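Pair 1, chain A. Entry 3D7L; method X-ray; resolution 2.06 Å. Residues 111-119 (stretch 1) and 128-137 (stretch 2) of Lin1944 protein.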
# COMPACT_ATOMS: atom_id res chain seq x y z
N THR A 111 14.90 6.68 -4.39
CA THR A 111 14.16 7.40 -3.34
C THR A 111 12.74 7.65 -3.82
O THR A 111 12.54 8.23 -4.89
CB THR A 111 14.81 8.72 -2.96
OG1 THR A 111 16.19 8.50 -2.73
CG2 THR A 111 14.16 9.32 -1.72
N LEU A 112 11.75 7.23 -3.03
CA LEU A 112 10.33 7.34 -3.44
C LEU A 112 9.57 8.28 -2.52
O LEU A 112 9.96 8.47 -1.38
CB LEU A 112 9.69 5.95 -3.44
CG LEU A 112 9.70 5.06 -4.69
CD1 LEU A 112 10.83 5.31 -5.73
CD2 LEU A 112 9.57 3.55 -4.30
N THR A 113 8.47 8.88 -2.98
CA THR A 113 7.75 9.83 -2.10
C THR A 113 6.47 9.22 -1.54
O THR A 113 5.72 8.60 -2.27
CB THR A 113 7.42 11.17 -2.81
OG1 THR A 113 8.64 11.77 -3.29
CG2 THR A 113 6.73 12.14 -1.86
N THR A 114 6.25 9.38 -0.23
CA THR A 114 5.01 8.92 0.39
C THR A 114 4.22 10.16 0.91
O THR A 114 3.88 11.04 0.11
CB THR A 114 5.30 7.87 1.50
OG1 THR A 114 6.28 8.39 2.40
CG2 THR A 114 5.86 6.56 0.91
N GLY A 115 3.95 10.24 2.21
CA GLY A 115 3.21 11.37 2.77
C GLY A 115 2.55 11.10 4.10
O GLY A 115 2.17 9.95 4.41
N ILE A 116 2.42 12.16 4.90
CA ILE A 116 1.82 12.09 6.24
C ILE A 116 0.38 11.51 6.24
O ILE A 116 -0.10 11.07 7.26
CB ILE A 116 1.83 13.49 6.92
CG1 ILE A 116 1.72 13.36 8.46
CG2 ILE A 116 0.77 14.39 6.29
CD1 ILE A 116 1.84 14.64 9.22
N MSE A 117 -0.30 11.52 5.11
CA MSE A 117 -1.70 11.08 5.12
C MSE A 117 -1.88 9.61 5.51
O MSE A 117 -2.95 9.24 5.98
CB MSE A 117 -2.37 11.37 3.79
CG MSE A 117 -2.85 12.77 3.73
SE MSE A 117 -3.83 13.08 2.09
CE MSE A 117 -2.41 13.83 1.04
N MSE A 118 -0.85 8.79 5.31
CA MSE A 118 -0.87 7.41 5.81
C MSE A 118 -0.78 7.28 7.34
O MSE A 118 -1.12 6.23 7.87
CB MSE A 118 0.25 6.61 5.16
CG MSE A 118 1.64 7.07 5.60
SE MSE A 118 3.04 5.88 4.97
CE MSE A 118 4.60 6.89 5.53
N GLU A 119 -0.29 8.31 8.04
CA GLU A 119 -0.03 8.24 9.50
C GLU A 119 -0.90 9.18 10.34
O GLU A 119 -1.17 8.90 11.51
CB GLU A 119 1.43 8.58 9.83
CG GLU A 119 2.45 7.87 8.95
CD GLU A 119 3.77 7.52 9.68
OE1 GLU A 119 3.70 6.88 10.77
OE2 GLU A 119 4.87 7.88 9.15
N ALA A 128 -4.94 8.29 -1.01
CA ALA A 128 -3.52 8.67 -0.91
C ALA A 128 -2.82 7.91 0.26
O ALA A 128 -1.67 7.46 0.14
CB ALA A 128 -3.39 10.19 -0.77
N ALA A 129 -3.53 7.75 1.37
CA ALA A 129 -3.06 6.94 2.50
C ALA A 129 -2.64 5.52 2.04
O ALA A 129 -1.52 5.08 2.31
CB ALA A 129 -4.16 6.85 3.58
N MSE A 130 -3.55 4.83 1.35
CA MSE A 130 -3.25 3.54 0.68
C MSE A 130 -1.95 3.54 -0.12
O MSE A 130 -1.08 2.69 0.10
CB MSE A 130 -4.42 3.17 -0.25
CG MSE A 130 -4.31 1.80 -0.96
SE MSE A 130 -5.50 1.68 -2.54
CE MSE A 130 -4.73 3.05 -3.66
N ALA A 131 -1.84 4.49 -1.06
CA ALA A 131 -0.66 4.62 -1.91
C ALA A 131 0.58 4.79 -1.05
O ALA A 131 1.58 4.12 -1.27
CB ALA A 131 -0.80 5.81 -2.86
N ASN A 132 0.52 5.70 -0.07
CA ASN A 132 1.68 5.96 0.80
C ASN A 132 2.12 4.74 1.62
O ASN A 132 3.32 4.45 1.74
CB ASN A 132 1.44 7.16 1.72
CG ASN A 132 1.26 8.44 0.96
OD1 ASN A 132 1.57 8.52 -0.24
ND2 ASN A 132 0.70 9.45 1.62
N GLY A 133 1.14 4.04 2.20
CA GLY A 133 1.42 2.82 2.95
C GLY A 133 2.02 1.74 2.05
O GLY A 133 2.98 1.06 2.44
N ALA A 134 1.48 1.62 0.85
CA ALA A 134 1.93 0.63 -0.10
C ALA A 134 3.39 0.86 -0.48
O ALA A 134 4.20 -0.07 -0.49
CB ALA A 134 1.07 0.68 -1.33
N VAL A 135 3.71 2.11 -0.77
CA VAL A 135 5.06 2.47 -1.23
C VAL A 135 6.08 2.32 -0.08
O VAL A 135 7.23 1.85 -0.30
CB VAL A 135 5.05 3.88 -1.91
CG1 VAL A 135 6.48 4.40 -2.18
CG2 VAL A 135 4.26 3.80 -3.25
N THR A 136 5.64 2.63 1.14
CA THR A 136 6.52 2.56 2.32
C THR A 136 6.94 1.10 2.53
O THR A 136 8.14 0.79 2.63
CB THR A 136 5.84 3.11 3.61
OG1 THR A 136 5.53 4.50 3.45
CG2 THR A 136 6.72 2.96 4.81
N ALA A 137 5.93 0.23 2.56
CA ALA A 137 6.13 -1.20 2.79
C ALA A 137 6.90 -1.90 1.66
O ALA A 137 7.75 -2.73 1.95
CB ALA A 137 4.79 -1.89 3.01
O HOH W 1 7.44 6.32 3.82

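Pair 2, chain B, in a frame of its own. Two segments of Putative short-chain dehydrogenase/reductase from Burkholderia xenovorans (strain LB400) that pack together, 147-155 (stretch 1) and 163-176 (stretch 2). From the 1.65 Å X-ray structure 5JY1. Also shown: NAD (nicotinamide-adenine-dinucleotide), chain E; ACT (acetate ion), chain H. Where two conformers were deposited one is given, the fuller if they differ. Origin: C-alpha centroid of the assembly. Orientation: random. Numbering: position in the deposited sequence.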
# COMPACT_ATOMS: atom_id res chain seq x y z
N VAL B 147 3.12 19.34 6.76
CA VAL B 147 3.43 18.04 7.36
C VAL B 147 2.24 17.65 8.22
O VAL B 147 1.99 18.28 9.25
CB VAL B 147 4.71 18.09 8.21
CG1 VAL B 147 5.10 16.68 8.69
CG2 VAL B 147 5.87 18.76 7.47
N ASN B 148 1.51 16.61 7.81
CA ASN B 148 0.40 16.10 8.60
C ASN B 148 0.84 14.84 9.34
O ASN B 148 1.83 14.20 8.99
CB ASN B 148 -0.80 15.79 7.71
CG ASN B 148 -1.38 17.04 7.09
OD1 ASN B 148 -1.31 18.12 7.69
ND2 ASN B 148 -1.95 16.92 5.89
N PHE B 149 0.13 14.52 10.42
CA PHE B 149 0.44 13.35 11.23
C PHE B 149 -0.74 12.39 11.22
O PHE B 149 -1.87 12.78 11.54
CB PHE B 149 0.80 13.74 12.66
CG PHE B 149 2.21 14.21 12.82
CD1 PHE B 149 3.23 13.31 13.04
CD2 PHE B 149 2.53 15.55 12.71
CE1 PHE B 149 4.55 13.73 13.17
CE2 PHE B 149 3.84 15.98 12.85
CZ PHE B 149 4.85 15.07 13.08
N TYR B 150 -0.49 11.14 10.84
CA TYR B 150 -1.53 10.13 10.97
C TYR B 150 -0.96 9.05 11.89
O TYR B 150 -0.13 9.37 12.76
CB TYR B 150 -1.99 9.62 9.59
CG TYR B 150 -1.09 8.63 8.87
CD1 TYR B 150 0.14 9.01 8.36
CD2 TYR B 150 -1.52 7.32 8.64
CE1 TYR B 150 0.95 8.10 7.68
CE2 TYR B 150 -0.74 6.42 7.97
CZ TYR B 150 0.49 6.80 7.49
OH TYR B 150 1.26 5.89 6.83
N SER B 151 -1.38 7.80 11.76
CA SER B 151 -0.96 6.80 12.72
C SER B 151 -0.95 5.42 12.09
O SER B 151 -1.78 5.10 11.23
CB SER B 151 -1.87 6.79 13.96
OG SER B 151 -1.50 5.73 14.84
N ILE B 152 -0.01 4.59 12.54
CA ILE B 152 0.01 3.18 12.19
C ILE B 152 -1.30 2.50 12.59
O ILE B 152 -1.68 1.48 11.98
CB ILE B 152 1.23 2.49 12.86
CG1 ILE B 152 1.38 1.05 12.37
CG2 ILE B 152 1.08 2.49 14.37
CD1 ILE B 152 2.63 0.39 12.88
N ASP B 153 -2.02 3.05 13.58
CA ASP B 153 -3.31 2.48 13.97
C ASP B 153 -4.31 2.48 12.81
O ASP B 153 -5.21 1.63 12.78
CB ASP B 153 -3.91 3.25 15.15
CG ASP B 153 -3.20 2.98 16.47
OD1 ASP B 153 -2.28 2.11 16.54
OD2 ASP B 153 -3.59 3.62 17.46
N THR B 154 -4.20 3.43 11.88
CA THR B 154 -5.10 3.46 10.73
C THR B 154 -4.87 2.29 9.80
O THR B 154 -5.75 1.99 8.98
CB THR B 154 -4.94 4.74 9.89
OG1 THR B 154 -3.66 4.71 9.22
CG2 THR B 154 -5.01 5.96 10.76
N GLU B 155 -3.70 1.67 9.87
CA GLU B 155 -3.33 0.57 9.00
C GLU B 155 -3.53 -0.79 9.66
O GLU B 155 -3.80 -1.77 8.96
CB GLU B 155 -1.87 0.74 8.55
CG GLU B 155 -1.72 1.95 7.63
CD GLU B 155 -0.33 2.57 7.61
OE1 GLU B 155 0.48 2.30 8.52
OE2 GLU B 155 -0.07 3.38 6.68
N ASP B 163 -12.57 5.56 16.33
CA ASP B 163 -12.80 6.93 15.89
C ASP B 163 -11.50 7.59 15.43
O ASP B 163 -11.46 8.26 14.40
CB ASP B 163 -13.47 7.74 17.01
CG ASP B 163 -12.72 7.67 18.35
OD1 ASP B 163 -12.01 6.68 18.62
OD2 ASP B 163 -12.86 8.61 19.16
N TYR B 164 -10.44 7.42 16.22
CA TYR B 164 -9.12 7.92 15.85
C TYR B 164 -8.67 7.35 14.51
O TYR B 164 -8.20 8.09 13.63
CB TYR B 164 -8.16 7.53 16.98
CG TYR B 164 -6.71 7.88 16.80
CD1 TYR B 164 -6.24 9.15 17.10
CD2 TYR B 164 -5.80 6.92 16.38
CE1 TYR B 164 -4.91 9.46 16.96
CE2 TYR B 164 -4.46 7.22 16.24
CZ TYR B 164 -4.03 8.49 16.54
OH TYR B 164 -2.70 8.81 16.41
N ASN B 165 -8.82 6.04 14.32
CA ASN B 165 -8.39 5.39 13.08
C ASN B 165 -9.13 5.96 11.88
O ASN B 165 -8.54 6.14 10.81
CB ASN B 165 -8.62 3.88 13.15
CG ASN B 165 -7.91 3.21 14.31
OD1 ASN B 165 -6.94 3.74 14.87
ND2 ASN B 165 -8.39 2.03 14.69
N THR B 166 -10.42 6.23 12.04
CA THR B 166 -11.23 6.81 10.97
C THR B 166 -10.76 8.22 10.62
O THR B 166 -10.54 8.54 9.45
CB THR B 166 -12.69 6.80 11.39
OG1 THR B 166 -13.11 5.44 11.57
CG2 THR B 166 -13.57 7.47 10.34
N ALA B 167 -10.60 9.07 11.64
CA ALA B 167 -10.22 10.46 11.39
C ALA B 167 -8.82 10.55 10.80
O ALA B 167 -8.59 11.31 9.84
CB ALA B 167 -10.31 11.27 12.68
N LYS B 168 -7.87 9.77 11.33
CA LYS B 168 -6.50 9.83 10.82
C LYS B 168 -6.39 9.23 9.42
O LYS B 168 -5.55 9.66 8.63
CB LYS B 168 -5.55 9.14 11.80
CG LYS B 168 -5.35 9.86 13.15
CD LYS B 168 -4.71 11.23 12.97
CE LYS B 168 -4.08 11.71 14.27
NZ LYS B 168 -3.30 12.97 14.07
N ALA B 169 -7.25 8.25 9.09
CA ALA B 169 -7.31 7.80 7.70
C ALA B 169 -7.78 8.93 6.79
O ALA B 169 -7.23 9.11 5.69
CB ALA B 169 -8.24 6.58 7.59
N GLY B 170 -8.79 9.69 7.22
CA GLY B 170 -9.20 10.86 6.45
C GLY B 170 -8.06 11.83 6.20
O GLY B 170 -7.96 12.42 5.11
N ILE B 171 -7.17 11.99 7.18
CA ILE B 171 -6.01 12.87 7.03
C ILE B 171 -5.17 12.44 5.83
O ILE B 171 -4.64 13.28 5.09
CB ILE B 171 -5.17 12.89 8.32
CG1 ILE B 171 -5.96 13.52 9.47
CG2 ILE B 171 -3.85 13.62 8.10
CD1 ILE B 171 -6.13 15.01 9.32
N VAL B 172 -5.01 11.13 5.64
CA VAL B 172 -4.22 10.65 4.50
C VAL B 172 -4.88 11.03 3.18
O VAL B 172 -4.21 11.47 2.24
CB VAL B 172 -3.99 9.13 4.60
CG1 VAL B 172 -3.26 8.63 3.36
CG2 VAL B 172 -3.20 8.80 5.86
N GLY B 173 -6.21 10.88 3.09
CA GLY B 173 -6.89 11.28 1.87
C GLY B 173 -6.76 12.77 1.60
O GLY B 173 -6.57 13.19 0.46
N LEU B 174 -6.85 13.59 2.66
CA LEU B 174 -6.70 15.03 2.51
C LEU B 174 -5.28 15.40 2.10
O LEU B 174 -5.08 16.28 1.25
CB LEU B 174 -7.08 15.72 3.82
CG LEU B 174 -6.95 17.24 3.88
CD1 LEU B 174 -7.74 17.90 2.74
CD2 LEU B 174 -7.42 17.75 5.25
N THR B 175 -4.29 14.71 2.67
CA THR B 175 -2.88 14.92 2.32
C THR B 175 -2.65 14.68 0.84
O THR B 175 -2.04 15.50 0.14
CB THR B 175 -2.00 13.99 3.16
OG1 THR B 175 -2.17 14.29 4.55
CG2 THR B 175 -0.52 14.13 2.77
N ARG B 176 -3.11 13.53 0.34
CA ARG B 176 -2.94 13.23 -1.08
C ARG B 176 -3.66 14.25 -1.97
O ARG B 176 -3.14 14.62 -3.02
CB ARG B 176 -3.43 11.81 -1.37
CG ARG B 176 -2.64 10.75 -0.62
CD ARG B 176 -3.25 9.38 -0.86
NE ARG B 176 -2.52 8.30 -0.19
CZ ARG B 176 -3.10 7.18 0.22
NH1 ARG B 176 -4.41 7.00 0.05
NH2 ARG B 176 -2.39 6.24 0.83
PA NAD E . 0.38 14.67 23.08
O1A NAD E . -0.89 14.23 23.75
O2A NAD E . 1.63 14.35 23.88
O5B NAD E . 0.34 16.31 22.75
C5B NAD E . -0.85 16.80 22.22
C4B NAD E . -0.74 18.37 22.16
O4B NAD E . -1.78 18.83 21.56
C3B NAD E . -0.79 18.93 23.63
O3B NAD E . 0.22 19.87 23.81
C2B NAD E . -2.17 19.54 23.71
O2B NAD E . -2.23 20.59 24.79
C1B NAD E . -2.32 20.03 22.49
N9A NAD E . -3.72 20.27 22.19
C8A NAD E . -4.74 19.50 22.55
N7A NAD E . -5.85 20.05 22.10
C5A NAD E . -5.51 21.16 21.44
C6A NAD E . -6.30 22.11 20.78
N6A NAD E . -7.72 22.28 20.52
N1A NAD E . -5.72 23.14 20.20
C2A NAD E . -4.36 23.28 20.25
N3A NAD E . -3.59 22.38 20.90
C4A NAD E . -4.19 21.30 21.49
O3 NAD E . 0.44 13.95 21.60
PN NAD E . 1.67 13.12 20.91
O1N NAD E . 1.75 11.74 21.54
O2N NAD E . 3.03 13.83 21.04
O5D NAD E . 1.25 12.92 19.32
C5D NAD E . 1.35 14.04 18.44
C4D NAD E . 0.83 13.64 17.02
O4D NAD E . 1.37 12.48 16.64
C3D NAD E . -0.68 13.40 17.09
O3D NAD E . -1.29 13.80 15.96
C2D NAD E . -0.78 11.86 17.24
O2D NAD E . -2.15 11.46 16.82
C1D NAD E . 0.17 11.42 16.45
N1N NAD E . 0.66 10.10 16.85
C2N NAD E . 1.51 9.96 17.90
C3N NAD E . 1.98 8.70 18.28
C7N NAD E . 2.91 8.52 19.45
O7N NAD E . 3.46 7.45 19.66
N7N NAD E . 3.16 9.60 20.32
C4N NAD E . 1.57 7.59 17.57
C5N NAD E . 0.74 7.73 16.52
C6N NAD E . 0.28 9.00 16.14
C ACT H . -1.50 8.80 19.71
O ACT H . -1.50 7.55 19.75
OXT ACT H . -2.09 9.31 18.73
CH3 ACT H . -0.83 9.63 20.76
O HOH W 2 -1.78 5.68 17.59

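The sharpest difference lies at one helix position facing the turn: Asn132(A) in pair 1, Lys168(B) in pair 2. Asn132(A) is short and stays at the turn, where its ND2 makes a weak hydrogen bond to Gly115(A) O (3.2 Å, N-H...O angle 121°). Lys168(B) reaches past the turn to the end of the strand, its NZ donating to Phe149(B) O at 2.9 Å and to NAD O3D, also at 2.9 Å. One amine thus ties the strand and the cofactor to the helix.

The backbones otherwise agree closely, 14 central residues superposing at 0.5 Å RMSD, although the CA atoms of Asn132(A) and Lys168(B) stand 1.2 Å apart. In both, a strand runs into a turn that packs on one long helix. In pair 1 the nearest CA atoms pair Thr114(A) with Asn132(A) and Met118(A) with Ala129(A); in pair 2 the matched positions pair likewise, Tyr150(B) with Lys168(B) and Thr154(B) with Asn165(B).

Gly115(A) matches Ser151(B). The glycine's phi/psi of 158/151 would jam a CB against the preceding carbonyl, and an ideal CB would also lie 2.8 Å from Asn132(A) ND2. Ser151(B), at -152/147, can carry its side chain toward the helix: Ser151(B) CB sits 3.3 Å from Tyr164(B) OH, while Ser151(B) OG caps the following turn by accepting from Asp153(B) N at 3.0 Å. Where pair 1 has the small Ala128(A), its CB touched by Met117(A) SE at 4.1 Å, pair 2 has Tyr164(B), whose OH lies 2.7 Å from NAD O2D and 2.5 Å from acetate OXT.

Farther along the helix, Thr136(A) matches Val172(B), their side-chain centres 0.4 Å apart. Thr136(A) OG1 donates to Asn132(A) O at 2.8 Å, and a water bridges it to Thr114(A) OG1 (water O 2.7 Å from Thr136(A) OG1, 2.8 Å from Thr114(A) OG1). In pair 2 Tyr150(B) takes the place of Thr114(A), and Val172(B) answers with carbon: Val172(B) CG2 lies 3.9 Å from the centroid of the Tyr150(B) ring, over its face.

Val135(A) and Ile171(B) hold one branched aliphatic position, with side-chain centres 0.3 Å apart. Each packs against the same matched strand position, Leu112(A) CB to Val135(A) CG1 in pair 1 and Asn148(B) CB to Ile171(B) CG2 in pair 2, both 3.8 Å.

The rule to read is a shared backbone that keeps a branched aliphatic residue against the strand, while the polar contacts around it are made by different side chains.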